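Local atomic coordinates of peptidoglycan synthetase penicillin-binding protein 3 (Bifidobacterium adolescentis, PDB entry 4YE5), a protein that probably binds penicillin and, as a member of the transpeptidase family, probably cross-links peptidoglycan strands in the bacterial cell wall. Residues Ala59-Pro64 with Val85-Val91; Val98-Asp102 with Val118-Asp122; Ile173-Glu177 with Leu374-Gly378; Ser213-Ile219 with Arg428-Thr434; Thr321-Ala325 with Ser342-Val348. All coordinates share one frame. Residues are numbered along the deposited sequence.

Overall arrangement
The five contacts are strung along an elongated chain. Contacts 1 and 2 lie in the distal part of the dimerisation-domain family region, share helix 87-99, and have centres about 17 Å apart without touching. Contacts 3 and 4 sit mid-molecule, centres about 12 Å apart, and pack directly: M176 CE meets I430 CD1 at 3.5 Å and I173 CD1 meets L217 CD1 at 3.5 Å. Their segments alternate along the chain. Contact 5, nested in the loops they close and inside the transpeptidase region, is about 88 Å from contact 1 and about 39 Å from contact 3, centre to centre; it borders S287 and K290, the probable SxxK motif of the active site.

Contact 1 (Ala59-Pro64 with Val85-Val91); sequences AQAFIP and VTGAAAV
The end of helix 56-61 and the turn after it pack on the N-terminal turn of helix 87-99, within the dimerisation-domain family region; the CA atoms of Q60 and G87 are 4.0 Å apart. F62 (-65/132) turns the chain out of the first helix. V85, extended (-134/180), meets the ring of P64 through its carbonyl: V85 O is 3.3 Å from P64 CG. T86, also extended (-128/174), follows, its CB 3.8 Å from F62 O. At G87 the chain swings to phi/psi 64/-147. G87 N donates to F62 O (2.8 Å, 158°), while G87 CA makes a CA-H...O contact with A59 O at 3.1 Å; a CB here would come tight against Q60 O. A90 points toward the first segment, its CB 3.9 Å from F62 CD2, at the ring edge, and 4.1 Å from P64 CD. V91 (t) sets CG2 3.7 Å from both A59 CB and F62 CD2. F62 is t with chi2 68°, its ring also meeting H76 edge-to-face. One backbone hydrogen bond fixes the helix entry, G87 without a side chain allows the close approach, and A59, F62, P64, A90 and V91 supply the apolar packing beside it.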
# COMPACT_ATOMS: atom_id res chain seq x y z
N ALA A 59 -31.41 -26.99 23.69
CA ALA A 59 -31.35 -28.43 23.43
C ALA A 59 -32.23 -29.20 24.41
O ALA A 59 -32.93 -30.15 24.04
CB ALA A 59 -29.91 -28.93 23.50
N GLN A 60 -32.21 -28.77 25.67
CA GLN A 60 -32.98 -29.46 26.72
C GLN A 60 -34.47 -29.32 26.50
O GLN A 60 -35.22 -30.22 26.83
CB GLN A 60 -32.57 -28.94 28.11
CG GLN A 60 -31.13 -29.31 28.47
CD GLN A 60 -30.53 -28.44 29.55
OE1 GLN A 60 -31.22 -27.98 30.47
NE2 GLN A 60 -29.22 -28.19 29.44
N ALA A 61 -34.89 -28.20 25.91
CA ALA A 61 -36.31 -27.98 25.57
C ALA A 61 -36.73 -28.71 24.28
O ALA A 61 -37.92 -28.76 23.96
CB ALA A 61 -36.58 -26.46 25.43
N PHE A 62 -35.77 -29.26 23.54
CA PHE A 62 -36.04 -29.84 22.21
C PHE A 62 -36.94 -31.07 22.27
O PHE A 62 -36.73 -31.98 23.07
CB PHE A 62 -34.71 -30.16 21.48
CG PHE A 62 -34.89 -30.82 20.12
CD1 PHE A 62 -35.45 -30.13 19.05
CD2 PHE A 62 -34.46 -32.13 19.92
CE1 PHE A 62 -35.59 -30.74 17.78
CE2 PHE A 62 -34.59 -32.76 18.66
CZ PHE A 62 -35.16 -32.07 17.60
N ILE A 63 -37.96 -31.10 21.41
CA ILE A 63 -38.78 -32.29 21.22
C ILE A 63 -38.79 -32.64 19.73
O ILE A 63 -39.30 -31.86 18.93
CB ILE A 63 -40.24 -32.07 21.68
CG1 ILE A 63 -40.29 -31.64 23.14
CG2 ILE A 63 -41.07 -33.35 21.48
CD1 ILE A 63 -41.66 -31.23 23.61
N PRO A 64 -38.22 -33.80 19.35
CA PRO A 64 -38.11 -34.11 17.92
C PRO A 64 -39.47 -34.43 17.30
O PRO A 64 -40.34 -35.01 17.93
CB PRO A 64 -37.21 -35.36 17.89
CG PRO A 64 -37.48 -36.02 19.25
CD PRO A 64 -37.64 -34.86 20.21
N VAL A 85 -36.08 -40.23 21.94
CA VAL A 85 -35.85 -39.56 23.22
C VAL A 85 -36.08 -38.08 22.99
O VAL A 85 -36.39 -37.68 21.87
CB VAL A 85 -34.41 -39.80 23.75
CG1 VAL A 85 -34.27 -41.24 24.26
CG2 VAL A 85 -33.36 -39.49 22.67
N THR A 86 -35.92 -37.26 24.04
CA THR A 86 -36.10 -35.82 23.93
C THR A 86 -34.91 -35.08 24.48
O THR A 86 -33.97 -35.69 25.01
CB THR A 86 -37.37 -35.31 24.69
OG1 THR A 86 -37.18 -35.44 26.11
CG2 THR A 86 -38.61 -36.09 24.26
N GLY A 87 -34.92 -33.76 24.32
CA GLY A 87 -33.92 -32.91 24.95
C GLY A 87 -32.50 -33.13 24.47
O GLY A 87 -32.27 -33.44 23.29
N ALA A 88 -31.54 -32.95 25.38
CA ALA A 88 -30.11 -33.09 25.07
C ALA A 88 -29.82 -34.43 24.44
O ALA A 88 -29.02 -34.53 23.50
CB ALA A 88 -29.26 -32.92 26.33
N ALA A 89 -30.48 -35.45 24.97
CA ALA A 89 -30.29 -36.80 24.47
C ALA A 89 -30.68 -36.86 22.99
O ALA A 89 -29.96 -37.45 22.19
CB ALA A 89 -31.09 -37.79 25.30
N ALA A 90 -31.80 -36.24 22.62
CA ALA A 90 -32.24 -36.26 21.22
C ALA A 90 -31.29 -35.47 20.31
O ALA A 90 -30.93 -35.95 19.22
CB ALA A 90 -33.68 -35.72 21.10
N VAL A 91 -30.88 -34.29 20.74
CA VAL A 91 -29.96 -33.49 19.95
C VAL A 91 -28.64 -34.24 19.77
O VAL A 91 -28.07 -34.25 18.67
CB VAL A 91 -29.66 -32.10 20.59
CG1 VAL A 91 -28.67 -31.29 19.71
CG2 VAL A 91 -30.95 -31.31 20.81

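Contact 2 (Val98-Asp102 with Val118-Asp122); sequences VLGMD and VLKKD
This is a mixed polar and apolar contact, within the dimerisation-domain family region, between the C-terminal end of helix 87-99 and an edge strand, 117-123, of a three-stranded antiparallel sheet. The backbones stay apart, L99 CA lying 7.6 Å from K120 CA, so side chains reach across, two of them to backbone carbonyls. K120, fully extended with all four chi angles t, sends NZ to L99 O (2.9 Å). Water 1 accepts from K120 NZ at 3.0 Å and donates to G100 O at 3.1 Å. G100, at phi/psi 61/44, ends the helix. The strand itself carries a classic beta bulge: L119 (-102/-38) and K120 (-162/137) both face I52 of strand 50-54. Beside the lysine, L99 (m, t) brings CD1 to 4.4 Å from L119 CB and CD2 to 4.1 Å from K120 CD. Selenomethionine M101 (-127/167; m, t, p) places SE 3.3 Å from L119 O and 4.1 Å from K120 CB. D102 then N-caps helix 103-109, its OD2 accepting from E105 N.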
# COMPACT_ATOMS: atom_id res chain seq x y z
N VAL A 98 -22.91 -37.14 12.58
CA VAL A 98 -22.46 -36.08 11.69
C VAL A 98 -21.11 -35.54 12.15
O VAL A 98 -20.23 -35.27 11.33
CB VAL A 98 -23.50 -34.93 11.59
CG1 VAL A 98 -23.05 -33.91 10.59
CG2 VAL A 98 -24.88 -35.50 11.21
N LEU A 99 -20.95 -35.37 13.45
CA LEU A 99 -19.71 -34.83 14.01
C LEU A 99 -18.65 -35.91 14.26
O LEU A 99 -17.51 -35.60 14.59
CB LEU A 99 -20.00 -34.05 15.30
CG LEU A 99 -20.81 -32.75 15.18
CD1 LEU A 99 -21.20 -32.24 16.56
CD2 LEU A 99 -20.05 -31.67 14.41
N GLY A 100 -19.03 -37.17 14.08
CA GLY A 100 -18.14 -38.28 14.39
C GLY A 100 -17.77 -38.28 15.85
O GLY A 100 -16.61 -38.46 16.21
N MSE A 101 -18.75 -38.05 16.71
CA MSE A 101 -18.50 -37.97 18.14
C MSE A 101 -19.42 -38.91 18.89
O MSE A 101 -20.40 -39.42 18.33
CB MSE A 101 -18.69 -36.54 18.64
CG MSE A 101 -17.61 -35.56 18.17
SE MSE A 101 -17.93 -33.73 18.79
CE MSE A 101 -17.76 -34.04 20.71
N ASP A 102 -19.11 -39.14 20.16
CA ASP A 102 -19.91 -40.04 20.97
C ASP A 102 -21.16 -39.33 21.53
O ASP A 102 -21.09 -38.19 22.02
CB ASP A 102 -19.06 -40.64 22.09
CG ASP A 102 -19.87 -41.50 23.03
OD1 ASP A 102 -20.25 -42.62 22.64
OD2 ASP A 102 -20.12 -41.04 24.16
N VAL A 118 -19.19 -25.14 23.26
CA VAL A 118 -18.50 -25.59 22.06
C VAL A 118 -18.69 -27.09 21.93
O VAL A 118 -18.46 -27.83 22.88
CB VAL A 118 -16.99 -25.28 22.08
CG1 VAL A 118 -16.32 -25.91 20.86
CG2 VAL A 118 -16.76 -23.80 22.10
N LEU A 119 -19.12 -27.54 20.75
CA LEU A 119 -19.32 -28.97 20.53
C LEU A 119 -18.17 -29.55 19.73
O LEU A 119 -17.74 -30.68 19.97
CB LEU A 119 -20.64 -29.24 19.79
CG LEU A 119 -21.90 -28.79 20.53
CD1 LEU A 119 -23.11 -28.94 19.61
CD2 LEU A 119 -22.07 -29.60 21.82
N LYS A 120 -17.68 -28.77 18.77
CA LYS A 120 -16.53 -29.18 17.97
C LYS A 120 -15.90 -28.00 17.26
O LYS A 120 -16.60 -27.15 16.70
CB LYS A 120 -16.91 -30.26 16.96
CG LYS A 120 -15.70 -30.97 16.37
CD LYS A 120 -16.10 -32.11 15.47
CE LYS A 120 -14.85 -32.78 14.90
NZ LYS A 120 -15.18 -33.93 14.02
N LYS A 121 -14.57 -27.96 17.27
CA LYS A 121 -13.80 -26.91 16.61
C LYS A 121 -13.33 -27.39 15.25
O LYS A 121 -13.25 -28.60 15.01
CB LYS A 121 -12.56 -26.56 17.44
CG LYS A 121 -12.85 -26.08 18.85
CD LYS A 121 -11.57 -25.64 19.55
CE LYS A 121 -11.82 -25.37 21.02
NZ LYS A 121 -10.56 -24.92 21.70
N ASP A 122 -13.03 -26.44 14.36
CA ASP A 122 -12.33 -26.74 13.11
C ASP A 122 -13.04 -27.76 12.19
O ASP A 122 -12.41 -28.64 11.61
CB ASP A 122 -10.90 -27.21 13.46
CG ASP A 122 -10.03 -27.38 12.24
OD1 ASP A 122 -10.11 -26.53 11.33
OD2 ASP A 122 -9.30 -28.38 12.17
O HOH W 1 -14.75 -35.96 16.18

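Contact 3 (Ile173-Glu177 with Leu374-Gly378); sequences IEQME and LNLPG
Selenomethionine M176, in the last turn of helix 172-176, reaches across to the irregular loop L374-G378 and makes most of the contacts. With chi1 -177°, chi2 174° and chi3 85° (t, t, p) the side chain runs straight out from the helix and turns only at its tip. SE comes to 3.1 Å from L374 O and 3.3 Å from N375 O, and lies 4.3 Å from L376 CD2. The loop follows the selenium with N375 at positive phi (60/32), then extended L376 (-67/134) and P377 (-61/134); M176 and L376 are the closest CA pair at 6.6 Å. L376 (m, t) starts away from the helix, yet the end of its side chain comes nearer. P377, ring C-gamma exo, points toward the helix, its CD 4.2 Å from M176 CB and its CG 3.9 Å from CD of Q175 (chi1 and chi2 both t). The helix closes with E177 N bonded to I173 O (2.8 Å). On the far side E174 forms salt bridges with R32 and R148, while M176 also packs on I429 and I430. The contact joins the dimerisation-domain and transpeptidase family regions. No hydrogen bond crosses it; cohesion rests on apolar packing plus two short selenium-carbonyl approaches, N375 O lying nearly in line with the CE-SE bond of M176, consistent with a weak chalcogen-type contact.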
# COMPACT_ATOMS: atom_id res chain seq x y z
N ILE A 173 -3.19 -2.85 3.88
CA ILE A 173 -4.28 -2.96 2.92
C ILE A 173 -5.54 -3.64 3.53
O ILE A 173 -6.67 -3.27 3.20
CB ILE A 173 -3.78 -3.73 1.68
CG1 ILE A 173 -2.74 -2.85 0.96
CG2 ILE A 173 -4.94 -4.06 0.74
CD1 ILE A 173 -1.99 -3.56 -0.08
N GLU A 174 -5.33 -4.56 4.46
CA GLU A 174 -6.46 -5.23 5.16
C GLU A 174 -7.36 -4.19 5.81
O GLU A 174 -8.58 -4.29 5.78
CB GLU A 174 -5.94 -6.20 6.23
CG GLU A 174 -5.16 -7.39 5.67
CD GLU A 174 -6.05 -8.54 5.20
OE1 GLU A 174 -7.27 -8.32 4.98
OE2 GLU A 174 -5.54 -9.67 5.04
N GLN A 175 -6.74 -3.16 6.38
CA GLN A 175 -7.49 -2.12 7.05
C GLN A 175 -8.10 -1.16 6.03
O GLN A 175 -9.28 -0.84 6.09
CB GLN A 175 -6.58 -1.35 8.01
CG GLN A 175 -7.20 -0.05 8.55
CD GLN A 175 -6.27 0.66 9.52
OE1 GLN A 175 -5.31 0.07 10.01
NE2 GLN A 175 -6.55 1.93 9.78
N MSE A 176 -7.28 -0.70 5.09
CA MSE A 176 -7.77 0.26 4.11
C MSE A 176 -8.95 -0.26 3.29
O MSE A 176 -9.87 0.48 2.99
CB MSE A 176 -6.66 0.63 3.13
CG MSE A 176 -7.08 1.67 2.15
SE MSE A 176 -5.53 2.19 1.11
CE MSE A 176 -5.68 0.80 -0.18
N GLU A 177 -8.88 -1.53 2.91
CA GLU A 177 -9.91 -2.13 2.07
C GLU A 177 -10.89 -2.98 2.90
O GLU A 177 -11.57 -3.84 2.36
CB GLU A 177 -9.25 -3.01 1.01
CG GLU A 177 -8.43 -2.19 0.00
CD GLU A 177 -9.30 -1.18 -0.68
OE1 GLU A 177 -10.28 -1.61 -1.34
OE2 GLU A 177 -9.05 0.03 -0.52
N LEU A 374 -3.93 8.07 -1.75
CA LEU A 374 -3.89 6.61 -1.65
C LEU A 374 -4.57 6.06 -0.40
O LEU A 374 -4.98 4.90 -0.36
CB LEU A 374 -2.45 6.10 -1.69
CG LEU A 374 -1.67 6.29 -3.00
CD1 LEU A 374 -0.18 6.18 -2.72
CD2 LEU A 374 -2.11 5.28 -4.05
N ASN A 375 -4.66 6.89 0.64
CA ASN A 375 -5.27 6.51 1.92
C ASN A 375 -4.60 5.33 2.62
O ASN A 375 -5.27 4.57 3.31
CB ASN A 375 -6.76 6.21 1.77
CG ASN A 375 -7.53 7.36 1.16
OD1 ASN A 375 -7.32 8.53 1.51
ND2 ASN A 375 -8.42 7.04 0.22
N LEU A 376 -3.30 5.18 2.46
CA LEU A 376 -2.55 4.15 3.19
C LEU A 376 -2.56 4.52 4.67
O LEU A 376 -2.34 5.69 5.02
CB LEU A 376 -1.11 4.09 2.68
CG LEU A 376 -1.04 3.55 1.24
CD1 LEU A 376 0.26 3.93 0.57
CD2 LEU A 376 -1.21 2.05 1.27
N PRO A 377 -2.85 3.54 5.55
CA PRO A 377 -2.78 3.84 6.99
C PRO A 377 -1.37 4.26 7.37
O PRO A 377 -0.41 3.63 6.93
CB PRO A 377 -3.14 2.50 7.63
CG PRO A 377 -4.03 1.82 6.60
CD PRO A 377 -3.38 2.19 5.29
N GLY A 378 -1.23 5.33 8.15
CA GLY A 378 0.07 5.74 8.65
C GLY A 378 0.82 6.66 7.70
O GLY A 378 1.94 7.07 7.96

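Contact 4 (Ser213-Ile219 with Arg428-Thr434); sequences SDVTLTI and RIIKSIT
I430 is the apolar centre: with both chi angles m, its CD1 reaches V215 CG1 (3.8 Å) and L217 CD2 (3.7 Å), V215 being t and L217 m, t. Further along, I219 CG1 lies 4.2 Å from I429 CG1, and I173 and M176 of helix 172-176 pack on this side, against L217 and the two isoleucines respectively. The backbones form an antiparallel pair, strands 214-217 and 430-434, with axes 4.6 Å apart and directions at 154°. It closes a loop of over 200 residues, bringing 430-434 of the transpeptidase family region into a mixed sheet where strand 35-36 runs along the other edge of 214-217. D214-T434 is a hydrogen-bonded pair (D214 N to T434 O and T434 N to D214 O, both 2.9 Å), V215-I433 a non-hydrogen-bonded one. T216 N donates to S432 O (2.9 Å). A classic beta bulge follows: K431 (-83/-47) and S432 both face T216, whose O accepts from K431 N (2.8 Å) and S432 N (3.2 Å). The register thereby shifts by one, so that L217 pairs with I430, and T218 N bonds I429 O at 2.8 Å. On the face bearing T216, S432 and T434, water 2 joins T216 OG1 (2.6 Å), S432 OG (3.1 Å) and T434 OG1 (2.7 Å). Past the bulge, T218 OG1 bonds I255 O; at the edge K431 reaches T38, and R428 pairs with D254 and Q443 O.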
# COMPACT_ATOMS: atom_id res chain seq x y z
N SER A 213 -15.87 -8.85 -1.09
CA SER A 213 -15.37 -8.82 -2.46
C SER A 213 -13.85 -8.99 -2.46
O SER A 213 -13.21 -8.80 -1.43
CB SER A 213 -15.78 -7.52 -3.14
OG SER A 213 -17.17 -7.53 -3.44
N ASP A 214 -13.28 -9.37 -3.60
CA ASP A 214 -11.83 -9.52 -3.70
C ASP A 214 -11.21 -8.23 -4.22
O ASP A 214 -11.82 -7.51 -5.00
CB ASP A 214 -11.46 -10.67 -4.64
CG ASP A 214 -12.12 -11.99 -4.24
OD1 ASP A 214 -12.18 -12.32 -3.03
OD2 ASP A 214 -12.55 -12.71 -5.15
N VAL A 215 -9.98 -7.97 -3.79
CA VAL A 215 -9.28 -6.74 -4.13
C VAL A 215 -8.03 -7.09 -4.92
O VAL A 215 -7.21 -7.91 -4.48
CB VAL A 215 -8.89 -5.97 -2.84
CG1 VAL A 215 -7.90 -4.85 -3.16
CG2 VAL A 215 -10.13 -5.42 -2.15
N THR A 216 -7.88 -6.47 -6.09
CA THR A 216 -6.68 -6.63 -6.91
C THR A 216 -5.81 -5.37 -6.83
O THR A 216 -6.29 -4.27 -7.09
CB THR A 216 -7.08 -6.88 -8.38
OG1 THR A 216 -7.76 -8.15 -8.49
CG2 THR A 216 -5.86 -6.89 -9.30
N LEU A 217 -4.54 -5.55 -6.45
CA LEU A 217 -3.60 -4.44 -6.30
C LEU A 217 -2.95 -4.12 -7.65
O LEU A 217 -2.95 -4.97 -8.53
CB LEU A 217 -2.47 -4.82 -5.31
CG LEU A 217 -2.93 -5.35 -3.94
CD1 LEU A 217 -1.68 -5.54 -3.02
CD2 LEU A 217 -3.90 -4.34 -3.35
N THR A 218 -2.40 -2.92 -7.79
CA THR A 218 -1.53 -2.63 -8.93
C THR A 218 -0.13 -3.23 -8.72
O THR A 218 0.65 -3.32 -9.67
CB THR A 218 -1.37 -1.13 -9.12
OG1 THR A 218 -0.80 -0.58 -7.93
CG2 THR A 218 -2.75 -0.45 -9.41
N ILE A 219 0.18 -3.62 -7.48
CA ILE A 219 1.48 -4.21 -7.16
C ILE A 219 1.68 -5.50 -7.95
O ILE A 219 0.79 -6.34 -8.02
CB ILE A 219 1.60 -4.55 -5.66
CG1 ILE A 219 1.43 -3.31 -4.79
CG2 ILE A 219 2.94 -5.28 -5.36
CD1 ILE A 219 2.63 -2.33 -4.84
N ARG A 428 -2.29 5.25 -7.99
CA ARG A 428 -3.25 4.17 -7.72
C ARG A 428 -2.53 2.95 -7.18
O ARG A 428 -1.48 2.58 -7.67
CB ARG A 428 -4.01 3.78 -9.00
CG ARG A 428 -5.18 2.85 -8.73
CD ARG A 428 -6.08 2.68 -9.97
NE ARG A 428 -5.36 2.02 -11.07
CZ ARG A 428 -5.92 1.20 -11.96
NH1 ARG A 428 -7.21 0.91 -11.90
NH2 ARG A 428 -5.17 0.66 -12.91
N ILE A 429 -3.11 2.32 -6.16
CA ILE A 429 -2.60 1.05 -5.69
C ILE A 429 -3.69 -0.03 -5.70
O ILE A 429 -3.38 -1.24 -5.75
CB ILE A 429 -1.95 1.17 -4.29
CG1 ILE A 429 -1.09 -0.07 -4.00
CG2 ILE A 429 -3.00 1.42 -3.23
CD1 ILE A 429 -0.19 0.11 -2.79
N ILE A 430 -4.96 0.38 -5.65
CA ILE A 430 -6.07 -0.55 -5.82
C ILE A 430 -6.54 -0.54 -7.27
O ILE A 430 -7.11 0.44 -7.74
CB ILE A 430 -7.27 -0.21 -4.89
CG1 ILE A 430 -6.84 -0.15 -3.43
CG2 ILE A 430 -8.40 -1.22 -5.09
CD1 ILE A 430 -6.17 -1.42 -2.91
N LYS A 431 -6.30 -1.63 -7.99
CA LYS A 431 -6.59 -1.70 -9.41
C LYS A 431 -8.06 -2.05 -9.68
O LYS A 431 -8.72 -1.41 -10.50
CB LYS A 431 -5.67 -2.74 -10.05
CG LYS A 431 -6.00 -3.20 -11.45
CD LYS A 431 -4.81 -4.01 -11.98
CE LYS A 431 -5.11 -4.67 -13.29
NZ LYS A 431 -3.94 -5.47 -13.74
N SER A 432 -8.57 -3.06 -8.99
CA SER A 432 -9.96 -3.48 -9.19
C SER A 432 -10.58 -4.19 -8.00
O SER A 432 -9.88 -4.61 -7.07
CB SER A 432 -10.10 -4.34 -10.46
OG SER A 432 -9.38 -5.55 -10.36
N ILE A 433 -11.90 -4.29 -8.03
CA ILE A 433 -12.64 -5.04 -7.03
C ILE A 433 -13.54 -6.03 -7.76
O ILE A 433 -14.21 -5.65 -8.72
CB ILE A 433 -13.48 -4.08 -6.16
CG1 ILE A 433 -12.55 -3.20 -5.31
CG2 ILE A 433 -14.46 -4.87 -5.27
CD1 ILE A 433 -13.26 -2.11 -4.55
N THR A 434 -13.52 -7.29 -7.33
CA THR A 434 -14.34 -8.33 -7.93
C THR A 434 -15.45 -8.72 -6.96
O THR A 434 -15.16 -9.19 -5.86
CB THR A 434 -13.52 -9.60 -8.23
OG1 THR A 434 -12.37 -9.26 -9.02
CG2 THR A 434 -14.35 -10.62 -9.00
O HOH W 2 -10.33 -7.68 -8.29

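Contact 5 (Thr321-Ala325 with Ser342-Val348); sequences TYKDA and SSNVGMV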
# COMPACT_ATOMS: atom_id res chain seq x y z
N THR A 321 23.98 33.88 3.89
CA THR A 321 24.99 33.30 3.02
C THR A 321 24.68 31.86 2.65
O THR A 321 24.36 31.04 3.52
CB THR A 321 26.40 33.41 3.64
OG1 THR A 321 26.80 34.79 3.65
CG2 THR A 321 27.42 32.61 2.84
N TYR A 322 24.73 31.57 1.36
CA TYR A 322 24.46 30.22 0.86
C TYR A 322 25.69 29.62 0.20
O TYR A 322 26.42 30.32 -0.50
CB TYR A 322 23.26 30.23 -0.10
CG TYR A 322 22.04 30.87 0.50
CD1 TYR A 322 21.11 30.12 1.22
CD2 TYR A 322 21.83 32.25 0.37
CE1 TYR A 322 20.00 30.71 1.77
CE2 TYR A 322 20.71 32.85 0.92
CZ TYR A 322 19.80 32.08 1.62
OH TYR A 322 18.70 32.69 2.18
N LYS A 323 25.90 28.33 0.42
CA LYS A 323 27.07 27.63 -0.11
C LYS A 323 26.65 26.36 -0.84
O LYS A 323 25.63 25.75 -0.52
CB LYS A 323 28.04 27.27 1.01
CG LYS A 323 28.77 28.47 1.60
CD LYS A 323 29.86 28.04 2.58
CE LYS A 323 30.79 29.21 2.93
NZ LYS A 323 30.10 30.27 3.72
N ASP A 324 27.45 25.95 -1.81
CA ASP A 324 27.27 24.64 -2.42
C ASP A 324 28.02 23.61 -1.56
O ASP A 324 28.84 23.99 -0.73
CB ASP A 324 27.75 24.62 -3.87
CG ASP A 324 26.79 25.37 -4.81
OD1 ASP A 324 25.63 25.60 -4.39
OD2 ASP A 324 27.18 25.71 -5.95
N ALA A 325 27.73 22.34 -1.76
CA ALA A 325 28.32 21.26 -0.97
C ALA A 325 29.83 21.22 -1.12
O ALA A 325 30.55 20.79 -0.21
CB ALA A 325 27.72 19.93 -1.39
N SER A 342 23.86 20.34 -8.99
CA SER A 342 23.24 20.48 -7.67
C SER A 342 23.64 21.80 -6.98
O SER A 342 23.89 21.83 -5.79
CB SER A 342 23.61 19.30 -6.76
OG SER A 342 23.28 18.05 -7.37
N SER A 343 23.69 22.89 -7.73
CA SER A 343 24.17 24.14 -7.14
C SER A 343 23.07 24.94 -6.46
O SER A 343 22.25 25.60 -7.13
CB SER A 343 24.87 24.99 -8.19
OG SER A 343 25.19 26.28 -7.67
N ASN A 344 23.06 24.88 -5.13
CA ASN A 344 22.20 25.73 -4.31
C ASN A 344 22.41 27.18 -4.65
O ASN A 344 21.45 27.96 -4.75
CB ASN A 344 22.53 25.54 -2.83
CG ASN A 344 22.39 24.11 -2.38
OD1 ASN A 344 21.65 23.34 -2.99
ND2 ASN A 344 23.09 23.74 -1.32
N VAL A 345 23.67 27.56 -4.82
CA VAL A 345 24.02 28.95 -5.07
C VAL A 345 23.40 29.37 -6.41
O VAL A 345 22.75 30.41 -6.49
CB VAL A 345 25.54 29.17 -5.06
CG1 VAL A 345 25.88 30.58 -5.56
CG2 VAL A 345 26.11 28.95 -3.64
N GLY A 346 23.57 28.55 -7.44
CA GLY A 346 22.93 28.82 -8.72
C GLY A 346 21.42 28.99 -8.63
O GLY A 346 20.85 29.86 -9.30
N MSE A 347 20.77 28.18 -7.81
CA MSE A 347 19.32 28.26 -7.65
C MSE A 347 18.91 29.58 -7.01
O MSE A 347 17.93 30.20 -7.40
CB MSE A 347 18.79 27.09 -6.81
CG MSE A 347 18.84 25.72 -7.48
SE MSE A 347 17.80 25.66 -9.13
CE MSE A 347 15.98 25.58 -8.43
N VAL A 348 19.66 30.00 -6.00
CA VAL A 348 19.41 31.29 -5.37
C VAL A 348 19.55 32.44 -6.35
O VAL A 348 18.71 33.34 -6.40
CB VAL A 348 20.33 31.51 -4.16
CG1 VAL A 348 20.31 32.98 -3.70
CG2 VAL A 348 19.94 30.54 -3.04
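Strand residues 321-323 come up to the start of a helix, residues 344-348, at 133° to it, the axes of these two short segments 7.7 Å apart at their closest. T321 itself stays out of reach of the helix. Y322 points toward it: V348 CG2 sits over one face of the ring, 4.1 Å from Y322 CG, while Y322 O lies 3.4 Å from V345 CG2. The phenol hydroxyl goes elsewhere, to N396. The CA-CB bond of K323 points away, but its carbonyl is on offer, and N344 ND2 makes a weak hydrogen bond to K323 O at 3.3 Å. D324 is the key residue. Its OD1 accepts from V345 N (2.8 Å, 170°), and its OD2 from S343 OG (2.7 Å) and from H328. S343 is the N-cap, and its OG accepts in turn from G346 N (2.8 Å), so an aspartate from outside the helix joins the cap from the strand side. Just before it, S342 ends the preceding helix in a Schellman motif. S342-S343-N344 fits the SxN motif of penicillin-binding transpeptidases: N344 OD1 bonds K290 NZ, and S342 OG bonds S287 OG weakly, these being the probable SxxK residues. Chemically, the D324 carboxylate satisfies V345 N and the buried S343 hydroxyl satisfies G346 N, which probably helps fix the turn carrying this motif.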